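Local coordinates for protein SAM-dependent O-methyltransferase (Thermotoga maritima, PDB 1O54) that probably transfers a methyl group from S-adenosyl-L-methionine to N1 of adenine 58 in tRNA, working as a homotetramer, at residues Leu27-Phe30 against Ser34-Leu37; Asp84-Met89 against Ser123-Ala128; Ser101-Met106 against Glu235-Leu240. One frame throughout, in Å; residues are numbered along the deposited sequence.

Contact 1: Leu27-Phe30 against Ser34-Leu37; sequences LLSF and SEFL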
# COMPACT_ATOMS: atom_id res chain seq x y z
N LEU A 27 12.61 -1.46 -30.35
CA LEU A 27 11.62 -0.70 -29.65
C LEU A 27 11.83 0.76 -30.01
O LEU A 27 12.91 1.30 -29.77
CB LEU A 27 11.78 -0.89 -28.16
CG LEU A 27 10.87 -0.06 -27.28
CD1 LEU A 27 9.44 -0.40 -27.53
CD2 LEU A 27 11.22 -0.32 -25.86
N LEU A 28 10.82 1.38 -30.63
CA LEU A 28 10.90 2.79 -30.99
C LEU A 28 10.12 3.62 -29.95
O LEU A 28 8.92 3.39 -29.76
CB LEU A 28 10.34 3.02 -32.39
CG LEU A 28 10.95 2.10 -33.45
CD1 LEU A 28 10.31 2.31 -34.81
CD2 LEU A 28 12.47 2.30 -33.54
N SER A 29 10.79 4.56 -29.31
CA SER A 29 10.22 5.27 -28.17
C SER A 29 10.12 6.77 -28.46
O SER A 29 11.11 7.40 -28.81
CB SER A 29 11.09 5.01 -26.95
OG SER A 29 10.56 5.63 -25.80
N PHE A 30 8.92 7.35 -28.29
CA PHE A 30 8.66 8.74 -28.67
C PHE A 30 8.41 9.69 -27.48
O PHE A 30 8.15 9.24 -26.38
CB PHE A 30 7.50 8.75 -29.68
CG PHE A 30 7.92 8.20 -31.02
CD1 PHE A 30 7.86 6.83 -31.26
CD2 PHE A 30 8.44 9.03 -32.00
CE1 PHE A 30 8.30 6.31 -32.47
CE2 PHE A 30 8.88 8.51 -33.19
CZ PHE A 30 8.81 7.14 -33.42
N SER A 34 4.66 7.08 -26.28
CA SER A 34 4.21 5.90 -27.03
C SER A 34 5.45 5.08 -27.37
O SER A 34 6.54 5.64 -27.55
CB SER A 34 3.45 6.30 -28.29
OG SER A 34 4.08 7.37 -28.93
N GLU A 35 5.30 3.76 -27.39
CA GLU A 35 6.40 2.87 -27.75
C GLU A 35 5.90 1.80 -28.72
O GLU A 35 4.78 1.29 -28.59
CB GLU A 35 7.00 2.20 -26.51
CG GLU A 35 6.92 2.99 -25.21
CD GLU A 35 8.23 3.67 -24.80
OE1 GLU A 35 8.26 4.91 -24.74
OE2 GLU A 35 9.21 2.96 -24.52
N PHE A 36 6.72 1.47 -29.71
CA PHE A 36 6.32 0.50 -30.73
C PHE A 36 7.36 -0.58 -30.81
O PHE A 36 8.52 -0.27 -31.09
CB PHE A 36 6.19 1.19 -32.08
CG PHE A 36 5.30 2.37 -32.06
CD1 PHE A 36 3.92 2.20 -32.15
CD2 PHE A 36 5.81 3.63 -31.97
CE1 PHE A 36 3.08 3.29 -32.14
CE2 PHE A 36 4.98 4.73 -31.94
CZ PHE A 36 3.60 4.56 -32.03
N LEU A 37 6.96 -1.82 -30.52
CA LEU A 37 7.84 -2.98 -30.60
C LEU A 37 7.59 -3.62 -31.95
O LEU A 37 6.45 -4.05 -32.23
CB LEU A 37 7.54 -3.97 -29.47
CG LEU A 37 8.74 -4.43 -28.63
CD1 LEU A 37 8.25 -5.19 -27.42
CD2 LEU A 37 9.69 -5.30 -29.42

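Contact 2: Asp84-Met89 against Ser123-Ala128; sequences DEIMNM and SGAMCA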
# COMPACT_ATOMS: atom_id res chain seq x y z
N ASP A 84 9.96 -5.38 -21.58
CA ASP A 84 9.27 -4.82 -22.74
C ASP A 84 8.54 -5.87 -23.55
O ASP A 84 7.38 -5.66 -23.94
CB ASP A 84 10.22 -4.07 -23.69
CG ASP A 84 10.87 -2.87 -23.06
OD1 ASP A 84 10.24 -2.17 -22.20
OD2 ASP A 84 12.03 -2.52 -23.38
N GLU A 85 9.21 -6.99 -23.81
CA GLU A 85 8.61 -8.10 -24.56
C GLU A 85 7.41 -8.71 -23.83
O GLU A 85 6.39 -8.95 -24.46
CB GLU A 85 9.62 -9.20 -24.85
CG GLU A 85 10.71 -8.77 -25.83
CD GLU A 85 10.30 -8.82 -27.29
OE1 GLU A 85 9.16 -9.21 -27.60
OE2 GLU A 85 11.12 -8.46 -28.16
N ILE A 86 7.55 -8.93 -22.54
CA ILE A 86 6.46 -9.50 -21.73
C ILE A 86 5.26 -8.56 -21.72
O ILE A 86 4.12 -8.99 -21.91
CB ILE A 86 6.96 -9.80 -20.35
CG1 ILE A 86 7.84 -11.04 -20.38
CG2 ILE A 86 5.81 -10.00 -19.33
CD1 ILE A 86 8.69 -11.18 -19.19
N MET A 87 5.51 -7.27 -21.53
CA MET A 87 4.40 -6.30 -21.47
C MET A 87 3.76 -6.01 -22.83
O MET A 87 2.53 -5.82 -22.88
CB MET A 87 4.84 -4.99 -20.83
CG MET A 87 5.37 -5.11 -19.43
SD MET A 87 4.22 -5.87 -18.24
CE MET A 87 3.07 -4.47 -18.01
N ASN A 88 4.55 -5.99 -23.91
CA ASN A 88 4.06 -5.64 -25.27
C ASN A 88 3.63 -6.88 -26.02
O ASN A 88 3.64 -6.96 -27.29
CB ASN A 88 5.12 -4.90 -26.08
CG ASN A 88 5.25 -3.45 -25.67
OD1 ASN A 88 4.54 -2.57 -26.20
ND2 ASN A 88 6.14 -3.18 -24.72
N MET A 89 3.17 -7.81 -25.19
CA MET A 89 2.83 -9.15 -25.53
C MET A 89 1.60 -9.03 -26.41
O MET A 89 0.54 -8.64 -25.93
CB MET A 89 2.54 -9.86 -24.20
CG MET A 89 2.34 -11.33 -24.17
SD MET A 89 3.86 -12.35 -24.28
CE MET A 89 3.22 -13.26 -26.01
N SER A 123 2.26 -18.05 -22.15
CA SER A 123 3.09 -17.30 -23.09
C SER A 123 4.60 -17.50 -22.89
O SER A 123 5.40 -17.13 -23.72
CB SER A 123 2.80 -15.81 -22.93
OG SER A 123 3.43 -15.34 -21.74
N GLY A 124 4.98 -18.09 -21.75
CA GLY A 124 6.39 -18.26 -21.44
C GLY A 124 7.02 -17.12 -20.69
O GLY A 124 8.25 -17.12 -20.51
N ALA A 125 6.21 -16.15 -20.22
CA ALA A 125 6.79 -14.96 -19.56
C ALA A 125 7.56 -15.34 -18.29
O ALA A 125 8.75 -14.98 -18.12
CB ALA A 125 5.71 -13.93 -19.25
N MET A 126 6.94 -16.08 -17.38
CA MET A 126 7.64 -16.52 -16.17
C MET A 126 8.76 -17.51 -16.53
O MET A 126 9.83 -17.51 -15.93
CB MET A 126 6.67 -17.17 -15.21
CG MET A 126 7.28 -17.84 -14.04
SD MET A 126 7.98 -16.52 -12.96
CE MET A 126 8.85 -17.36 -11.81
N CYS A 127 8.44 -18.39 -17.48
CA CYS A 127 9.42 -19.36 -18.02
C CYS A 127 10.73 -18.68 -18.43
O CYS A 127 11.84 -19.11 -18.07
CB CYS A 127 8.83 -20.16 -19.16
SG CYS A 127 9.86 -21.62 -19.46
N ALA A 128 10.59 -17.55 -19.12
CA ALA A 128 11.76 -16.78 -19.53
C ALA A 128 12.59 -16.28 -18.38
O ALA A 128 13.83 -16.29 -18.45
CB ALA A 128 11.29 -15.61 -20.41

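Contact 3: Ser101-Met106 against Glu235-Leu240; sequences SSFIAM and EVWESL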
# COMPACT_ATOMS: atom_id res chain seq x y z
N SER A 101 7.33 -11.95 -11.03
CA SER A 101 8.26 -12.98 -11.51
C SER A 101 9.70 -12.80 -11.01
O SER A 101 10.33 -13.77 -10.62
CB SER A 101 8.20 -13.11 -13.05
OG SER A 101 8.54 -11.91 -13.65
N SER A 102 10.20 -11.57 -10.99
CA SER A 102 11.55 -11.30 -10.51
C SER A 102 11.72 -11.73 -9.04
O SER A 102 12.70 -12.41 -8.65
CB SER A 102 11.86 -9.80 -10.71
OG SER A 102 10.90 -8.93 -10.10
N PHE A 103 10.75 -11.34 -8.23
CA PHE A 103 10.74 -11.66 -6.82
C PHE A 103 10.64 -13.18 -6.61
O PHE A 103 11.39 -13.77 -5.80
CB PHE A 103 9.59 -10.93 -6.17
CG PHE A 103 9.42 -11.24 -4.70
CD1 PHE A 103 10.32 -10.76 -3.75
CD2 PHE A 103 8.33 -11.98 -4.27
CE1 PHE A 103 10.14 -11.05 -2.39
CE2 PHE A 103 8.14 -12.23 -2.94
CZ PHE A 103 9.04 -11.77 -2.00
N ILE A 104 9.73 -13.81 -7.35
CA ILE A 104 9.54 -15.25 -7.20
C ILE A 104 10.82 -16.00 -7.56
O ILE A 104 11.23 -16.90 -6.84
CB ILE A 104 8.40 -15.71 -8.08
CG1 ILE A 104 7.07 -15.19 -7.51
CG2 ILE A 104 8.43 -17.21 -8.21
CD1 ILE A 104 5.96 -15.30 -8.48
N ALA A 105 11.49 -15.59 -8.63
CA ALA A 105 12.73 -16.27 -9.05
C ALA A 105 13.84 -16.12 -7.97
O ALA A 105 14.59 -17.06 -7.70
CB ALA A 105 13.18 -15.77 -10.42
N MET A 106 13.92 -14.96 -7.32
CA MET A 106 14.89 -14.78 -6.28
C MET A 106 14.51 -15.57 -5.06
O MET A 106 15.37 -16.17 -4.42
CB MET A 106 15.11 -13.32 -5.94
CG MET A 106 16.40 -13.12 -5.12
SD MET A 106 16.77 -11.39 -4.86
CE MET A 106 18.30 -11.50 -3.81
N GLU A 235 5.22 -19.26 3.43
CA GLU A 235 4.97 -17.82 3.44
C GLU A 235 4.04 -17.40 2.32
O GLU A 235 3.97 -18.03 1.28
CB GLU A 235 6.26 -17.06 3.26
CG GLU A 235 7.32 -17.35 4.33
CD GLU A 235 8.49 -16.37 4.33
OE1 GLU A 235 8.66 -15.55 3.39
OE2 GLU A 235 9.30 -16.48 5.30
N VAL A 236 3.29 -16.33 2.57
CA VAL A 236 2.37 -15.76 1.59
C VAL A 236 2.67 -14.26 1.49
O VAL A 236 2.66 -13.56 2.51
CB VAL A 236 0.90 -15.98 2.02
CG1 VAL A 236 -0.06 -15.30 1.06
CG2 VAL A 236 0.57 -17.44 2.19
N TRP A 237 2.89 -13.78 0.28
CA TRP A 237 3.27 -12.39 0.01
C TRP A 237 2.36 -11.77 -1.05
O TRP A 237 1.92 -12.44 -1.99
CB TRP A 237 4.73 -12.33 -0.48
CG TRP A 237 5.70 -12.59 0.58
CD1 TRP A 237 6.28 -13.80 0.92
CD2 TRP A 237 6.24 -11.62 1.49
NE1 TRP A 237 7.13 -13.62 2.00
CE2 TRP A 237 7.13 -12.30 2.35
CE3 TRP A 237 6.07 -10.24 1.66
CZ2 TRP A 237 7.85 -11.64 3.37
CZ3 TRP A 237 6.80 -9.59 2.65
CH2 TRP A 237 7.64 -10.28 3.50
N GLU A 238 2.12 -10.47 -0.91
CA GLU A 238 1.63 -9.68 -2.00
C GLU A 238 2.47 -8.41 -2.10
O GLU A 238 3.04 -7.96 -1.08
CB GLU A 238 0.15 -9.30 -1.83
CG GLU A 238 -0.07 -8.15 -0.90
CD GLU A 238 -1.56 -7.81 -0.69
OE1 GLU A 238 -2.36 -7.76 -1.65
OE2 GLU A 238 -1.87 -7.55 0.45
N SER A 239 2.55 -7.84 -3.28
CA SER A 239 3.25 -6.57 -3.43
C SER A 239 2.39 -5.56 -4.17
O SER A 239 1.55 -5.93 -5.05
CB SER A 239 4.54 -6.77 -4.21
OG SER A 239 4.28 -7.15 -5.54
N LEU A 240 2.58 -4.28 -3.80
CA LEU A 240 2.01 -3.14 -4.49
C LEU A 240 3.16 -2.30 -4.97
O LEU A 240 4.01 -1.90 -4.16
CB LEU A 240 1.11 -2.28 -3.57

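Contact 1: Leu27-Phe30 against Ser34-Leu37
The beta hairpin of strands 25-30 and 35-39 is pinned by Leu28 and Phe36, an antiparallel hydrogen-bonded pair: Leu28 N to Phe36 O and Phe36 N to Leu28 O both measure 2.9 Å. Toward the turn Phe30 N donates to Ser34 O at 3.0 Å, while Ser34 OG bonds to Asp32 within the turn. On the face carrying Leu27, Ser29 and Glu35, and in the one of its two modelled conformers described here, Glu35 accepts from Ser29 OG: the hydroxyl meets Glu35 OE1 at 2.6 Å from above the carboxylate plane, and OE2 of the same conformer forms a salt bridge with Arg233 of the second subunit. With the hydroxyl gone, as in an alanine here, Glu35 OE1 would probably lose this donor and its carboxylate would be held mainly by Arg233 of the second subunit. Beside Phe36, on the face it shares with Leu28, the Phe30 ring meets the Phe36 ring obliquely, planes at 70°, with Phe30 CD1 3.6 Å from Phe36 CE2 and in the plane of the Phe36 ring at its edge. Strand 74-78 pairs with the other edge of strand 25-30, so the hairpin forms one side of a four-stranded antiparallel sheet, with strand 35-39 outermost within the chain.

Contact 2: Asp84-Met89 against Ser123-Ala128
Asp84 O, near the end of helix 82-87, is gripped by two donors of one residue: Asn88 N at 2.8 Å and Asn88 ND2 at 2.9 Å. They arrive from opposite faces of the carbonyl plane, and the acceptor lies in the plane of the Asn88 amide, so the side chain adds a second bond to the carbonyl of the backbone i to i+4 bond, where Asn88 leaves helical angles. Beyond that point the chain turns and brings Met89 to the second segment.

Two patches make the contact, and neither includes a hydrogen bond between the segments. In the first, Ile86 straddles the methyl group of Ala125: Ile86 CG1 is 3.8 Å from Ala125 CB, and Ile86 CG2 is 3.9 Å from the same atom. Their CA atoms are 5.9 Å apart, a close approach that the small alanine permits. In the second, Met89 SD sits 3.9 Å from Ser123 CB. Met89 CG is anti to the backbone N (chi1 -171°), and bends at chi2 and chi3 bring both sulfur and terminal methyl to the serine.

Ser123 OG faces its own chain, accepting from Ala125 N at 3.3 Å in an ST turn, a bent bond with 138° at the hydrogen. Between them Gly124 occupies the N-cap position with a positive phi of 89°, where a CB would press against the preceding carbonyl oxygen. Ser123 O is held by Asn156 of helix 147-159, while Pro98 and Ile95 also pack on Ile86. With strand 115-119 leading into helix 125-134, and Glu144 and Asp188, predicted to bind S-adenosyl-L-methionine, each about 9 Å away, side chain to side chain, from Ser123 and Ala125 respectively, residues 123-128 are consistent with the turn and helix start of the glycine-rich strand-turn-helix of a Rossmann-like class I methyltransferase.

Contact 3: Ser101-Met106 against Glu235-Leu240
One face of the Trp237 indole receives the edge of the Phe103 ring, with Phe103 CZ 4.3 Å above the indole plane and displaced toward its rim. The pair is T-shaped (edge-to-face): the phenyl centroid is 5.7 Å from that of the five-membered indole ring, and the planes stand at 72°. Phe103 CG is anti to the backbone N, which extends the ring from the helix toward the strand and carries CE2 to 4.2 Å from Trp237 CB. At the indole edge, Trp237 NE1 donates to Glu235 OE1 at 2.8 Å, with an N-H...O angle of 175°. The oxygen lies in the ring plane, but the donor meets it on the anti side and 30° out of the carboxylate plane. This nearly straight bond, between residues two apart on one strand, should restrain rotation of the indole. Just 70 Å² is buried between the segments, consistent with a contact made by a single aromatic pair.

Met264 of strand 263-269 also touches Phe103, and Met107 of helix 98-107 touches Trp237. Phe241 of the second subunit meets the Phe103 ring, while strand 234-245 pairs antiparallel with a strand of that subunit, placing the contact where helix 98-107 packs beside an intersubunit sheet.

Contact 2 is the core one, buried in three of its four touching residues, its centre about 4 Å from the centre of the chain, against about 13 Å for contact 3 and about 20 Å for contact 1, both partly buried. Their chemistry follows: contact 1 combines backbone pairing with a polar side-chain bond, contact 2 joins its segments by van der Waals packing, and contact 3 by an aromatic pair. No element is shared, yet contact 2 touches both others. Leu37 CD1 packs 3.6 Å from Asp84 O, tying the hairpin to helix 82-87, and Met126 SD lies 3.4 Å from Ser101 CB, tying helix 125-134 to helix 98-107. All three contacts also reach the second subunit.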